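Local coordinates for ionotropic glutamate receptor bacterial homologue (Nostoc punctiforme, PDB 2PYY), which binds L-glutamate as the ligand-binding core of a bacterial ionotropic glutamate receptor homologue, where binding probably helps gate the ion channel, at residues B[7-12]-B[42-47]; B[13-18]-B[158-163]; B[62-67]-B[186-191]. All blocks are in the same frame, centred on the assembly; numbering follows the deposited sequence.

Contact 1 (B[7-12]-B[42-47]). With GLU (glutamic acid), chain E.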
ATOM      1  N   VAL B   7     -17.857  -2.918 -14.405  1.00 13.96           N
ATOM      2  CA  VAL B   7     -17.122  -2.245 -13.343  1.00 13.05           C
ATOM      3  C   VAL B   7     -17.278  -2.978 -12.006  1.00 12.64           C
ATOM      4  O   VAL B   7     -18.390  -3.164 -11.527  1.00 12.36           O
ATOM      5  CB  VAL B   7     -17.605  -0.783 -13.210  1.00 12.91           C
ATOM      6  CG1 VAL B   7     -16.846  -0.078 -12.095  1.00 11.18           C
ATOM      7  CG2 VAL B   7     -17.397  -0.053 -14.538  1.00 12.87           C
ATOM      8  N   ALA B   8     -16.161  -3.420 -11.430  1.00 12.69           N
ATOM      9  CA  ALA B   8     -16.198  -4.119 -10.155  1.00 12.20           C
ATOM     10  C   ALA B   8     -16.372  -3.105  -9.038  1.00 11.92           C
ATOM     11  O   ALA B   8     -15.766  -2.032  -9.067  1.00 10.69           O
ATOM     12  CB  ALA B   8     -14.914  -4.901  -9.942  1.00 13.23           C
ATOM     13  N   THR B   9     -17.216  -3.437  -8.066  1.00 12.51           N
ATOM     14  CA  THR B   9     -17.413  -2.567  -6.923  1.00 13.30           C
ATOM     15  C   THR B   9     -17.353  -3.440  -5.675  1.00 13.48           C
ATOM     16  O   THR B   9     -17.481  -4.657  -5.757  1.00 13.42           O
ATOM     17  CB  THR B   9     -18.773  -1.817  -6.965  1.00 15.13           C
ATOM     18  OG1 THR B   9     -19.861  -2.724  -6.724  1.00 18.74           O
ATOM     19  CG2 THR B   9     -18.956  -1.140  -8.313  1.00 17.62           C
ATOM     20  N   ARG B  10     -17.146  -2.807  -4.531  1.00 13.19           N
ATOM     21  CA  ARG B  10     -17.078  -3.497  -3.261  1.00 13.40           C
ATOM     22  C   ARG B  10     -17.816  -2.574  -2.293  1.00 14.15           C
ATOM     23  O   ARG B  10     -17.595  -1.359  -2.269  1.00 13.91           O
ATOM     24  CB  ARG B  10     -15.610  -3.694  -2.866  1.00 13.27           C
ATOM     25  CG  ARG B  10     -15.378  -4.405  -1.549  1.00 16.46           C
ATOM     26  CD  ARG B  10     -15.068  -3.395  -0.464  1.00 19.57           C
ATOM     27  NE  ARG B  10     -15.056  -3.983   0.868  1.00 19.80           N
ATOM     28  CZ  ARG B  10     -14.236  -4.952   1.263  1.00 22.09           C
ATOM     29  NH1 ARG B  10     -13.339  -5.455   0.423  1.00 25.38           N
ATOM     30  NH2 ARG B  10     -14.323  -5.436   2.497  1.00 16.21           N
ATOM     31  N   VAL B  11     -18.734  -3.162  -1.535  1.00 14.30           N
ATOM     32  CA  VAL B  11     -19.543  -2.437  -0.565  1.00 15.19           C
ATOM     33  C   VAL B  11     -18.710  -2.007   0.637  1.00 16.57           C
ATOM     34  O   VAL B  11     -18.138  -2.834   1.337  1.00 16.23           O
ATOM     35  CB  VAL B  11     -20.727  -3.309  -0.101  1.00 16.59           C
ATOM     36  CG1 VAL B  11     -21.594  -2.537   0.901  1.00 16.14           C
ATOM     37  CG2 VAL B  11     -21.564  -3.716  -1.316  1.00 17.64           C
ATOM     38  N   ILE B  12     -18.642  -0.699   0.858  1.00 14.22           N
ATOM     39  CA  ILE B  12     -17.882  -0.128   1.965  1.00 14.24           C
ATOM     40  C   ILE B  12     -18.324   1.329   2.154  1.00 15.62           C
ATOM     41  O   ILE B  12     -17.779   2.240   1.541  1.00 13.80           O
ATOM     42  CB  ILE B  12     -16.347  -0.198   1.688  1.00 12.88           C
ATOM     43  CG1 ILE B  12     -15.585   0.513   2.813  1.00 13.18           C
ATOM     44  CG2 ILE B  12     -16.022   0.396   0.318  1.00  6.93           C
ATOM     45  CD1 ILE B  12     -14.377  -0.266   3.290  1.00 14.42           C
ATOM     46  N   SER B  42     -22.025   1.770 -18.060  1.00 21.74           N
ATOM     47  CA  SER B  42     -21.442   0.651 -17.342  1.00 22.09           C
ATOM     48  C   SER B  42     -22.392  -0.194 -16.504  1.00 21.09           C
ATOM     49  O   SER B  42     -23.506   0.222 -16.172  1.00 19.60           O
ATOM     50  CB  SER B  42     -20.307   1.169 -16.449  1.00 22.96           C
ATOM     51  OG  SER B  42     -20.755   2.233 -15.626  1.00 20.58           O
ATOM     52  N   LYS B  43     -21.925  -1.393 -16.167  1.00 20.93           N
ATOM     53  CA  LYS B  43     -22.686  -2.322 -15.341  1.00 20.35           C
ATOM     54  C   LYS B  43     -21.812  -2.686 -14.143  1.00 19.78           C
ATOM     55  O   LYS B  43     -20.712  -3.213 -14.298  1.00 18.64           O
ATOM     56  CB  LYS B  43     -23.045  -3.576 -16.132  1.00 21.16           C
ATOM     57  CG  LYS B  43     -23.929  -4.543 -15.362  1.00 28.49           C
ATOM     58  CD  LYS B  43     -24.458  -5.662 -16.247  1.00 32.32           C
ATOM     59  CE  LYS B  43     -25.440  -6.539 -15.486  1.00 32.53           C
ATOM     60  NZ  LYS B  43     -24.793  -7.203 -14.324  1.00 35.87           N
ATOM     61  N   LEU B  44     -22.317  -2.400 -12.949  1.00 19.60           N
ATOM     62  CA  LEU B  44     -21.578  -2.655 -11.722  1.00 19.23           C
ATOM     63  C   LEU B  44     -21.706  -4.084 -11.196  1.00 18.83           C
ATOM     64  O   LEU B  44     -22.811  -4.589 -11.012  1.00 18.34           O
ATOM     65  CB  LEU B  44     -22.021  -1.656 -10.651  1.00 17.03           C
ATOM     66  CG  LEU B  44     -22.025  -0.178 -11.054  1.00 19.31           C
ATOM     67  CD1 LEU B  44     -22.247   0.650  -9.796  1.00 19.48           C
ATOM     68  CD2 LEU B  44     -20.698   0.216 -11.725  1.00 17.65           C
ATOM     69  N   ILE B  45     -20.558  -4.714 -10.961  1.00 17.84           N
ATOM     70  CA  ILE B  45     -20.498  -6.076 -10.450  1.00 17.29           C
ATOM     71  C   ILE B  45     -19.903  -6.079  -9.040  1.00 14.56           C
ATOM     72  O   ILE B  45     -18.764  -5.648  -8.840  1.00 12.69           O
ATOM     73  CB  ILE B  45     -19.625  -6.955 -11.351  1.00 19.64           C
ATOM     74  CG1 ILE B  45     -20.122  -6.851 -12.800  1.00 22.49           C
ATOM     75  CG2 ILE B  45     -19.684  -8.411 -10.871  1.00 22.29           C
ATOM     76  CD1 ILE B  45     -19.236  -7.598 -13.792  1.00 27.27           C
ATOM     77  N   GLU B  46     -20.676  -6.563  -8.072  1.00 11.79           N
ATOM     78  CA  GLU B  46     -20.258  -6.609  -6.663  1.00 14.05           C
ATOM     79  C   GLU B  46     -19.294  -7.740  -6.336  1.00 12.68           C
ATOM     80  O   GLU B  46     -19.482  -8.865  -6.796  1.00 10.60           O
ATOM     81  CB  GLU B  46     -21.508  -6.725  -5.764  1.00 11.63           C
ATOM     82  CG  GLU B  46     -21.254  -6.811  -4.249  1.00 13.97           C
ATOM     83  CD  GLU B  46     -22.557  -6.754  -3.443  1.00 17.73           C
ATOM     84  OE1 GLU B  46     -22.534  -6.870  -2.197  1.00 17.47           O
ATOM     85  OE2 GLU B  46     -23.627  -6.581  -4.056  1.00 17.38           O
ATOM     86  N   TYR B  47     -18.256  -7.421  -5.565  1.00 11.31           N
ATOM     87  CA  TYR B  47     -17.290  -8.420  -5.109  1.00 11.73           C
ATOM     88  C   TYR B  47     -17.208  -8.305  -3.591  1.00 12.12           C
ATOM     89  O   TYR B  47     -17.458  -7.238  -3.022  1.00 13.79           O
ATOM     90  CB  TYR B  47     -15.941  -8.233  -5.799  1.00 11.36           C
ATOM     91  CG  TYR B  47     -16.018  -8.675  -7.247  1.00 15.37           C
ATOM     92  CD1 TYR B  47     -15.997 -10.039  -7.581  1.00 16.95           C
ATOM     93  CD2 TYR B  47     -16.182  -7.739  -8.282  1.00 13.71           C
ATOM     94  CE1 TYR B  47     -16.136 -10.467  -8.898  1.00 15.97           C
ATOM     95  CE2 TYR B  47     -16.324  -8.157  -9.611  1.00 13.54           C
ATOM     96  CZ  TYR B  47     -16.299  -9.520  -9.906  1.00 15.67           C
ATOM     97  OH  TYR B  47     -16.413  -9.936 -11.209  1.00 15.05           O
TER
HETATM   98  N   GLU E2620      -8.659   0.700   1.414  1.00 16.95           N
HETATM   99  CA  GLU E2620      -8.598  -0.752   1.756  1.00 17.76           C
HETATM  100  C   GLU E2620      -7.765  -1.493   0.714  1.00 17.99           C
HETATM  101  O   GLU E2620      -7.690  -0.999  -0.430  1.00 17.78           O
HETATM  102  CB  GLU E2620     -10.007  -1.346   1.790  1.00 18.83           C
HETATM  103  CG  GLU E2620     -10.058  -2.799   2.251  1.00 17.19           C
HETATM  104  CD  GLU E2620     -11.448  -3.411   2.129  1.00 17.15           C
HETATM  105  OE1 GLU E2620     -11.661  -4.515   2.670  1.00 14.43           O
HETATM  106  OE2 GLU E2620     -12.321  -2.788   1.487  1.00 15.35           O
HETATM  107  OXT GLU E2620      -7.202  -2.557   1.047  1.00 18.44           O
HETATM  108  O   HOH W   1     -18.244  -5.844  -0.783  1.00 15.83           O

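Contact 2 (B[13-18]-B[158-163]). With GLU (glutamic acid), chain E.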
ATOM      1  N   PRO B  13     -19.348   1.557   2.991  1.00 18.37           N
ATOM      2  CA  PRO B  13     -19.856   2.907   3.243  1.00 18.80           C
ATOM      3  C   PRO B  13     -18.843   3.811   3.924  1.00 19.00           C
ATOM      4  O   PRO B  13     -18.004   3.351   4.697  1.00 20.39           O
ATOM      5  CB  PRO B  13     -21.111   2.657   4.084  1.00 20.13           C
ATOM      6  CG  PRO B  13     -20.815   1.373   4.787  1.00 21.31           C
ATOM      7  CD  PRO B  13     -20.160   0.548   3.688  1.00 18.85           C
ATOM      8  N   PRO B  14     -18.913   5.123   3.650  1.00 19.76           N
ATOM      9  CA  PRO B  14     -19.879   5.777   2.759  1.00 18.62           C
ATOM     10  C   PRO B  14     -19.455   5.871   1.290  1.00 18.76           C
ATOM     11  O   PRO B  14     -20.024   6.663   0.532  1.00 18.58           O
ATOM     12  CB  PRO B  14     -20.026   7.154   3.388  1.00 19.04           C
ATOM     13  CG  PRO B  14     -18.614   7.443   3.798  1.00 19.22           C
ATOM     14  CD  PRO B  14     -18.126   6.129   4.391  1.00 19.36           C
ATOM     15  N   PHE B  15     -18.450   5.095   0.887  1.00 15.63           N
ATOM     16  CA  PHE B  15     -18.009   5.120  -0.511  1.00 14.85           C
ATOM     17  C   PHE B  15     -18.970   4.332  -1.406  1.00 14.48           C
ATOM     18  O   PHE B  15     -19.368   4.806  -2.467  1.00 15.08           O
ATOM     19  CB  PHE B  15     -16.570   4.591  -0.626  1.00 12.54           C
ATOM     20  CG  PHE B  15     -15.581   5.413   0.154  1.00 15.58           C
ATOM     21  CD1 PHE B  15     -15.357   5.162   1.506  1.00 12.78           C
ATOM     22  CD2 PHE B  15     -14.973   6.526  -0.435  1.00 16.03           C
ATOM     23  CE1 PHE B  15     -14.549   6.017   2.265  1.00 15.09           C
ATOM     24  CE2 PHE B  15     -14.168   7.382   0.312  1.00 14.26           C
ATOM     25  CZ  PHE B  15     -13.956   7.131   1.663  1.00 15.39           C
ATOM     26  N   VAL B  16     -19.356   3.146  -0.949  1.00 15.35           N
ATOM     27  CA  VAL B  16     -20.291   2.294  -1.669  1.00 14.74           C
ATOM     28  C   VAL B  16     -21.292   1.674  -0.694  1.00 17.12           C
ATOM     29  O   VAL B  16     -20.901   0.989   0.256  1.00 16.79           O
ATOM     30  CB  VAL B  16     -19.578   1.137  -2.404  1.00 15.04           C
ATOM     31  CG1 VAL B  16     -20.613   0.247  -3.101  1.00 14.27           C
ATOM     32  CG2 VAL B  16     -18.586   1.686  -3.423  1.00 14.19           C
ATOM     33  N   LEU B  17     -22.578   1.916  -0.932  1.00 16.80           N
ATOM     34  CA  LEU B  17     -23.645   1.363  -0.091  1.00 20.62           C
ATOM     35  C   LEU B  17     -24.676   0.659  -0.961  1.00 22.27           C
ATOM     36  O   LEU B  17     -24.805   0.970  -2.143  1.00 25.16           O
ATOM     37  CB  LEU B  17     -24.351   2.458   0.702  1.00 21.98           C
ATOM     38  CG  LEU B  17     -23.520   3.348   1.620  1.00 22.13           C
ATOM     39  CD1 LEU B  17     -22.834   4.428   0.817  1.00 23.15           C
ATOM     40  CD2 LEU B  17     -24.451   3.981   2.663  1.00 25.82           C
ATOM     41  N   SER B  18     -25.419  -0.273  -0.370  1.00 24.35           N
ATOM     42  CA  SER B  18     -26.439  -1.037  -1.089  1.00 27.13           C
ATOM     43  C   SER B  18     -27.694  -1.324  -0.255  1.00 29.33           C
ATOM     44  O   SER B  18     -27.601  -1.776   0.882  1.00 28.02           O
ATOM     45  CB  SER B  18     -25.842  -2.368  -1.559  1.00 28.45           C
ATOM     46  OG  SER B  18     -26.842  -3.206  -2.109  1.00 30.95           O
ATOM     47  N   ASP B 158      -9.630   1.817   7.401  1.00 16.69           N
ATOM     48  CA  ASP B 158      -9.652   3.123   6.742  1.00 16.55           C
ATOM     49  C   ASP B 158     -10.407   4.165   7.587  1.00 15.47           C
ATOM     50  O   ASP B 158     -11.570   3.966   7.951  1.00 14.63           O
ATOM     51  CB  ASP B 158     -10.276   2.956   5.356  1.00 16.59           C
ATOM     52  CG  ASP B 158      -9.510   1.956   4.508  1.00 17.21           C
ATOM     53  OD1 ASP B 158      -9.368   0.801   4.939  1.00 18.97           O
ATOM     54  OD2 ASP B 158      -9.048   2.318   3.422  1.00 19.46           O
ATOM     55  N   ALA B 159      -9.730   5.270   7.899  1.00 15.18           N
ATOM     56  CA  ALA B 159     -10.309   6.333   8.732  1.00 16.67           C
ATOM     57  C   ALA B 159     -11.719   6.786   8.343  1.00 16.61           C
ATOM     58  O   ALA B 159     -12.607   6.879   9.198  1.00 16.60           O
ATOM     59  CB  ALA B 159      -9.359   7.545   8.775  1.00 15.15           C
ATOM     60  N   PRO B 160     -11.935   7.085   7.050  1.00 16.00           N
ATOM     61  CA  PRO B 160     -13.241   7.530   6.540  1.00 15.66           C
ATOM     62  C   PRO B 160     -14.336   6.514   6.843  1.00 16.37           C
ATOM     63  O   PRO B 160     -15.449   6.874   7.203  1.00 15.56           O
ATOM     64  CB  PRO B 160     -13.003   7.654   5.039  1.00 17.59           C
ATOM     65  CG  PRO B 160     -11.535   7.966   4.941  1.00 19.26           C
ATOM     66  CD  PRO B 160     -10.914   7.086   5.984  1.00 16.35           C
ATOM     67  N   VAL B 161     -14.012   5.234   6.695  1.00 15.75           N
ATOM     68  CA  VAL B 161     -14.994   4.202   6.951  1.00 13.97           C
ATOM     69  C   VAL B 161     -15.304   4.073   8.437  1.00 14.76           C
ATOM     70  O   VAL B 161     -16.463   3.914   8.815  1.00 13.24           O
ATOM     71  CB  VAL B 161     -14.513   2.865   6.382  1.00 13.09           C
ATOM     72  CG1 VAL B 161     -15.526   1.772   6.682  1.00 11.77           C
ATOM     73  CG2 VAL B 161     -14.308   3.009   4.873  1.00 10.85           C
ATOM     74  N   LEU B 162     -14.271   4.148   9.279  1.00 17.46           N
ATOM     75  CA  LEU B 162     -14.474   4.055  10.727  1.00 17.12           C
ATOM     76  C   LEU B 162     -15.318   5.244  11.215  1.00 19.30           C
ATOM     77  O   LEU B 162     -16.267   5.067  11.986  1.00 18.74           O
ATOM     78  CB  LEU B 162     -13.122   4.012  11.461  1.00 18.44           C
ATOM     79  CG  LEU B 162     -12.246   2.762  11.222  1.00 18.54           C
ATOM     80  CD1 LEU B 162     -10.878   2.948  11.847  1.00 15.65           C
ATOM     81  CD2 LEU B 162     -12.943   1.540  11.808  1.00 18.45           C
ATOM     82  N   LEU B 163     -14.994   6.453  10.761  1.00 21.40           N
ATOM     83  CA  LEU B 163     -15.765   7.627  11.182  1.00 24.83           C
ATOM     84  C   LEU B 163     -17.250   7.443  10.922  1.00 25.26           C
ATOM     85  O   LEU B 163     -18.070   7.677  11.801  1.00 25.73           O
ATOM     86  CB  LEU B 163     -15.282   8.884  10.461  1.00 27.62           C
ATOM     87  CG  LEU B 163     -14.001   9.488  11.031  1.00 31.39           C
ATOM     88  CD1 LEU B 163     -13.549  10.633  10.143  1.00 34.86           C
ATOM     89  CD2 LEU B 163     -14.244   9.986  12.460  1.00 31.44           C
TER
HETATM   90  N   GLU E2620      -8.659   0.700   1.414  1.00 16.95           N
HETATM   91  CA  GLU E2620      -8.598  -0.752   1.756  1.00 17.76           C
HETATM   92  C   GLU E2620      -7.765  -1.493   0.714  1.00 17.99           C
HETATM   93  O   GLU E2620      -7.690  -0.999  -0.430  1.00 17.78           O
HETATM   94  CB  GLU E2620     -10.007  -1.346   1.790  1.00 18.83           C
HETATM   95  CG  GLU E2620     -10.058  -2.799   2.251  1.00 17.19           C
HETATM   96  CD  GLU E2620     -11.448  -3.411   2.129  1.00 17.15           C
HETATM   97  OE1 GLU E2620     -11.661  -4.515   2.670  1.00 14.43           O
HETATM   98  OE2 GLU E2620     -12.321  -2.788   1.487  1.00 15.35           O
HETATM   99  OXT GLU E2620      -7.202  -2.557   1.047  1.00 18.44           O
HETATM  100  O   HOH W   2     -18.780   2.787   7.328  1.00 20.80           O

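Contact 3 (B[62-67]-B[186-191])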
ATOM      1  N   VAL B  62     -13.618  -8.129 -15.562  1.00 18.26           N
ATOM      2  CA  VAL B  62     -14.183  -6.781 -15.500  1.00 17.02           C
ATOM      3  C   VAL B  62     -13.180  -5.839 -16.141  1.00 18.34           C
ATOM      4  O   VAL B  62     -12.005  -6.188 -16.291  1.00 17.22           O
ATOM      5  CB  VAL B  62     -14.428  -6.290 -14.046  1.00 17.47           C
ATOM      6  CG1 VAL B  62     -15.518  -7.106 -13.395  1.00 16.97           C
ATOM      7  CG2 VAL B  62     -13.137  -6.361 -13.246  1.00 15.72           C
ATOM      8  N   ASN B  63     -13.623  -4.639 -16.494  1.00 16.85           N
ATOM      9  CA  ASN B  63     -12.733  -3.686 -17.142  1.00 17.13           C
ATOM     10  C   ASN B  63     -11.990  -2.763 -16.192  1.00 16.27           C
ATOM     11  O   ASN B  63     -10.968  -2.186 -16.558  1.00 17.46           O
ATOM     12  CB  ASN B  63     -13.530  -2.869 -18.155  1.00 18.69           C
ATOM     13  CG  ASN B  63     -14.223  -3.746 -19.182  1.00 18.39           C
ATOM     14  OD1 ASN B  63     -13.573  -4.331 -20.063  1.00 20.27           O
ATOM     15  ND2 ASN B  63     -15.542  -3.860 -19.065  1.00 15.60           N
ATOM     16  N   LEU B  64     -12.498  -2.633 -14.973  1.00 15.64           N
ATOM     17  CA  LEU B  64     -11.883  -1.764 -13.975  1.00 13.44           C
ATOM     18  C   LEU B  64     -12.687  -1.923 -12.686  1.00 13.74           C
ATOM     19  O   LEU B  64     -13.717  -2.583 -12.672  1.00 12.89           O
ATOM     20  CB  LEU B  64     -11.942  -0.308 -14.441  1.00 14.48           C
ATOM     21  CG  LEU B  64     -13.398   0.154 -14.531  1.00 12.98           C
ATOM     22  CD1 LEU B  64     -13.765   0.874 -13.252  1.00 14.21           C
ATOM     23  CD2 LEU B  64     -13.595   1.054 -15.721  1.00 14.95           C
ATOM     24  N   GLY B  65     -12.220  -1.311 -11.606  1.00 14.10           N
ATOM     25  CA  GLY B  65     -12.924  -1.429 -10.344  1.00 12.87           C
ATOM     26  C   GLY B  65     -12.787  -0.166  -9.517  1.00 13.33           C
ATOM     27  O   GLY B  65     -11.794   0.549  -9.626  1.00 14.45           O
ATOM     28  N   ILE B  66     -13.784   0.119  -8.694  1.00 11.14           N
ATOM     29  CA  ILE B  66     -13.742   1.308  -7.861  1.00 10.99           C
ATOM     30  C   ILE B  66     -14.508   1.021  -6.577  1.00 11.51           C
ATOM     31  O   ILE B  66     -15.502   0.286  -6.576  1.00 13.55           O
ATOM     32  CB  ILE B  66     -14.382   2.525  -8.580  1.00 10.00           C
ATOM     33  CG1 ILE B  66     -14.293   3.759  -7.687  1.00  7.52           C
ATOM     34  CG2 ILE B  66     -15.851   2.230  -8.889  1.00 10.16           C
ATOM     35  CD1 ILE B  66     -14.801   5.051  -8.339  1.00  6.51           C
ATOM     36  N   ALA B  67     -14.032   1.600  -5.486  1.00 12.22           N
ATOM     37  CA  ALA B  67     -14.647   1.450  -4.167  1.00 13.00           C
ATOM     38  C   ALA B  67     -13.811   2.328  -3.244  1.00 15.41           C
ATOM     39  O   ALA B  67     -13.784   3.553  -3.391  1.00 15.09           O
ATOM     40  CB  ALA B  67     -14.594  -0.008  -3.720  1.00 11.30           C
ATOM     41  N   TYR B 186      -6.967   6.617  -2.511  1.00 17.38           N
ATOM     42  CA  TYR B 186      -7.779   5.651  -3.245  1.00 14.22           C
ATOM     43  C   TYR B 186      -7.760   6.028  -4.703  1.00 12.17           C
ATOM     44  O   TYR B 186      -7.690   7.211  -5.040  1.00 10.90           O
ATOM     45  CB  TYR B 186      -9.240   5.670  -2.808  1.00 13.41           C
ATOM     46  CG  TYR B 186      -9.481   5.373  -1.361  1.00 13.84           C
ATOM     47  CD1 TYR B 186      -8.637   4.522  -0.639  1.00 13.46           C
ATOM     48  CD2 TYR B 186     -10.589   5.914  -0.713  1.00 12.14           C
ATOM     49  CE1 TYR B 186      -8.900   4.221   0.697  1.00 13.63           C
ATOM     50  CE2 TYR B 186     -10.860   5.619   0.614  1.00 15.91           C
ATOM     51  CZ  TYR B 186     -10.014   4.775   1.311  1.00 14.28           C
ATOM     52  OH  TYR B 186     -10.307   4.499   2.624  1.00 17.51           O
ATOM     53  N   GLY B 187      -7.876   5.022  -5.564  1.00 11.46           N
ATOM     54  CA  GLY B 187      -7.886   5.268  -6.990  1.00 11.22           C
ATOM     55  C   GLY B 187      -8.760   4.227  -7.657  1.00 13.73           C
ATOM     56  O   GLY B 187      -9.275   3.320  -6.986  1.00 12.38           O
ATOM     57  N   ILE B 188      -8.968   4.382  -8.959  1.00 12.39           N
ATOM     58  CA  ILE B 188      -9.749   3.425  -9.737  1.00 11.44           C
ATOM     59  C   ILE B 188      -8.667   2.452 -10.206  1.00 12.35           C
ATOM     60  O   ILE B 188      -7.614   2.881 -10.700  1.00 11.76           O
ATOM     61  CB  ILE B 188     -10.459   4.137 -10.937  1.00 12.64           C
ATOM     62  CG1 ILE B 188     -11.594   5.020 -10.392  1.00 12.18           C
ATOM     63  CG2 ILE B 188     -11.030   3.110 -11.929  1.00 12.97           C
ATOM     64  CD1 ILE B 188     -12.202   6.023 -11.412  1.00 13.98           C
ATOM     65  N   ILE B 189      -8.878   1.155  -9.991  1.00 12.11           N
ATOM     66  CA  ILE B 189      -7.875   0.174 -10.398  1.00 12.30           C
ATOM     67  C   ILE B 189      -8.241  -0.312 -11.793  1.00 13.08           C
ATOM     68  O   ILE B 189      -9.412  -0.570 -12.080  1.00 13.28           O
ATOM     69  CB  ILE B 189      -7.797  -1.006  -9.366  1.00 12.58           C
ATOM     70  CG1 ILE B 189      -6.543  -1.852  -9.608  1.00 12.18           C
ATOM     71  CG2 ILE B 189      -9.074  -1.848  -9.429  1.00  8.39           C
ATOM     72  CD1 ILE B 189      -6.155  -2.728  -8.421  1.00 12.47           C
ATOM     73  N   LEU B 190      -7.229  -0.426 -12.647  1.00 14.69           N
ATOM     74  CA  LEU B 190      -7.418  -0.823 -14.032  1.00 15.30           C
ATOM     75  C   LEU B 190      -6.363  -1.831 -14.432  1.00 15.71           C
ATOM     76  O   LEU B 190      -5.326  -1.941 -13.778  1.00 14.44           O
ATOM     77  CB  LEU B 190      -7.242   0.406 -14.930  1.00 17.35           C
ATOM     78  CG  LEU B 190      -7.994   1.667 -14.540  1.00 17.77           C
ATOM     79  CD1 LEU B 190      -7.098   2.887 -14.678  1.00 19.99           C
ATOM     80  CD2 LEU B 190      -9.225   1.779 -15.396  1.00 17.79           C
ATOM     81  N   PRO B 191      -6.614  -2.582 -15.514  1.00 15.91           N
ATOM     82  CA  PRO B 191      -5.617  -3.555 -15.956  1.00 17.82           C
ATOM     83  C   PRO B 191      -4.498  -2.764 -16.638  1.00 19.24           C
ATOM     84  O   PRO B 191      -4.713  -1.624 -17.043  1.00 18.19           O
ATOM     85  CB  PRO B 191      -6.400  -4.428 -16.935  1.00 18.76           C
ATOM     86  CG  PRO B 191      -7.443  -3.491 -17.473  1.00 17.59           C
ATOM     87  CD  PRO B 191      -7.882  -2.747 -16.245  1.00 15.24           C
TER
HETATM   88  O   HOH W   3     -11.461   3.040  -5.155  1.00 18.30           O

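Contact 1 (B[7-12]-B[42-47])
A chi1 of -73° sets Tyr47 CG anti to the carbonyl carbon, beside the backbone N, and the ring beyond it lies obliquely against Ala8. Val7 has CG1 anti to the backbone N (chi1 180°), which leaves CG2 anti to the carbonyl carbon, and CG2 meets Ser42 CB. Both groupings hang on a parallel strand pair, the two strands of a beta-alpha-beta unit whose connection holds helix 26-38. This pairing builds the sheet of the first lobe of a periplasmic-binding-protein fold.

Tyr47 CD2 lies 3.5 Å from Ala8 CB. On the other face of the sheet Val7 and Leu44 run side by side, with Val7 CB 3.6 Å from Leu44 CD2, and Thr9 CG2 comes across Leu44 at about a right angle. Four backbone bonds join the strands. Val7 spends both its N-H (to Lys43 O) and its carbonyl, Val7 O accepting from Ile45 N at 2.7 Å. Thr9 repeats the pattern with Ile45 O and Tyr47 N. Thr9 OG1 is buried with no polar partner in the model.

Past Thr9 the strands separate. Arg10, its chain bent at chi2, leads away from Tyr47 and brings its guanidinium to the side-chain carboxylate of the bound glutamate, NH2 2.8 Å from OE1; the face-on placement is too tight in the model to be relied on. Val11 CG2 touches Glu46 OE1 at 3.4 Å. A water then takes over, accepting from Val11 N and donating to Tyr47 O, 2.8 Å from each.

Contact 2 (B[13-18]-B[158-163])
Beside the glutamate pocket, next to the strands 86-94 and 175-190 that link the two lobes, Phe15 meets Pro160 and Val161. The loop after strand 5-10 in the first lobe here faces the start of helix 159-166 in the second, so the contact joins the two lobes of the periplasmic-binding-protein fold.

The Phe15 CG is anti to the carbonyl carbon (chi1 -61°). The ring edge meets the helix: CZ lies 3.5 Å from Pro160 CB, which sits in the plane of the ring, and CE1 is 4.0 Å from Val161 CG2. Val161 turns both methyls to the loop. CG1, anti to its own backbone N (chi1 179°), approaches Pro13 O at 3.5 Å, and CG2 touches both that oxygen and the phenyl rim. Pro14, entered through a cis peptide bond, adds a looser touch, its CD 4.0 Å from Pro160 O.

The polar link between the segments is a single water that donates to both carbonyls, 2.8 Å from Pro13 O and 3.0 Å from Val161 O. One turn back, Asp158 occupies the N-cap position of the helix without making a capping bond. Its carboxylate serves the ligand instead, OD2 accepting from the glutamate amino N at 2.6 Å. The same OD2 is hydrogen-bonded to Tyr186 OH, a second partner that helps hold the carboxylate in place.

Around the contact, Phe15 packs edge-to-face with Phe86 and with Tyr186; its ring also meets that of Phe221, and its side chain touches Phe26 of helix 26-38. Pro160 rests on Phe86 and Ser88 of strand 86-94, while Leu162, pointing away from the loop, packs on Met93 of that strand and Ile176 of strand 175-190.

Contact 3 (B[62-67]-B[186-191])
Ile188 sits against both Ile66 and Leu64 at the apolar centre of this contact, crossing each obliquely. Its CG1, anti to the carbonyl carbon (chi1 -71°), meets Ile66 CD1 at 3.8 Å; the other branch, CG2, touches Leu64 CD1 at the same distance. Further along, Leu190 CD2 closes on Leu64 CB at 3.6 Å.

Behind these side chains, which share one face, Gly65 and Ile189 form an antiparallel hydrogen-bonded pair, a single bridge. Gly65 N gives to Ile189 O at 2.9 Å and Ile189 N to Gly65 O at 3.0 Å, each donor lying in the plane of the carbonyl it meets. Ile189 CG2 packs against the glycine backbone. At one end Pro191 CD presses on Asn63 O at 3.2 Å. At the other the strands part, and a water bridges them, accepting from Ala67 N at 3.0 Å and donating to Gly187 O at 2.9 Å.

The bridge fastens strand 175-190, returning from the second lobe, to the edge of the first lobe's parallel sheet. Trp31 of helix 26-38 packs on Leu64, Ile66 and Ile188, whereas Ile189 turns to Leu53 and Ile54 of helix 50-58.

How the contacts relate
From near the N terminus strand 5-10 leads through helix 26-38 to strand 42-47, where contact 1 closes a short beta-alpha-beta loop. The chain then passes helix 50-58 and enters strand 64-66, so contact 1 is complete before contact 3 opens. Ala8 N and Ala8 O probably hydrogen-bond to Leu64 O and Ile66 N, making strand 5-10 the shared middle strand. Contact 2 closes a much longer loop, from 13-18 into the second lobe at 158-163, and crosses both others: 42-47 and 62-67 fall inside it, 186-191 beyond it. Contact 3 closes last, bringing the chain home to the first lobe. Glutamate lies against both contacts 1 and 2, and Tyr186 carries contact 3 to it.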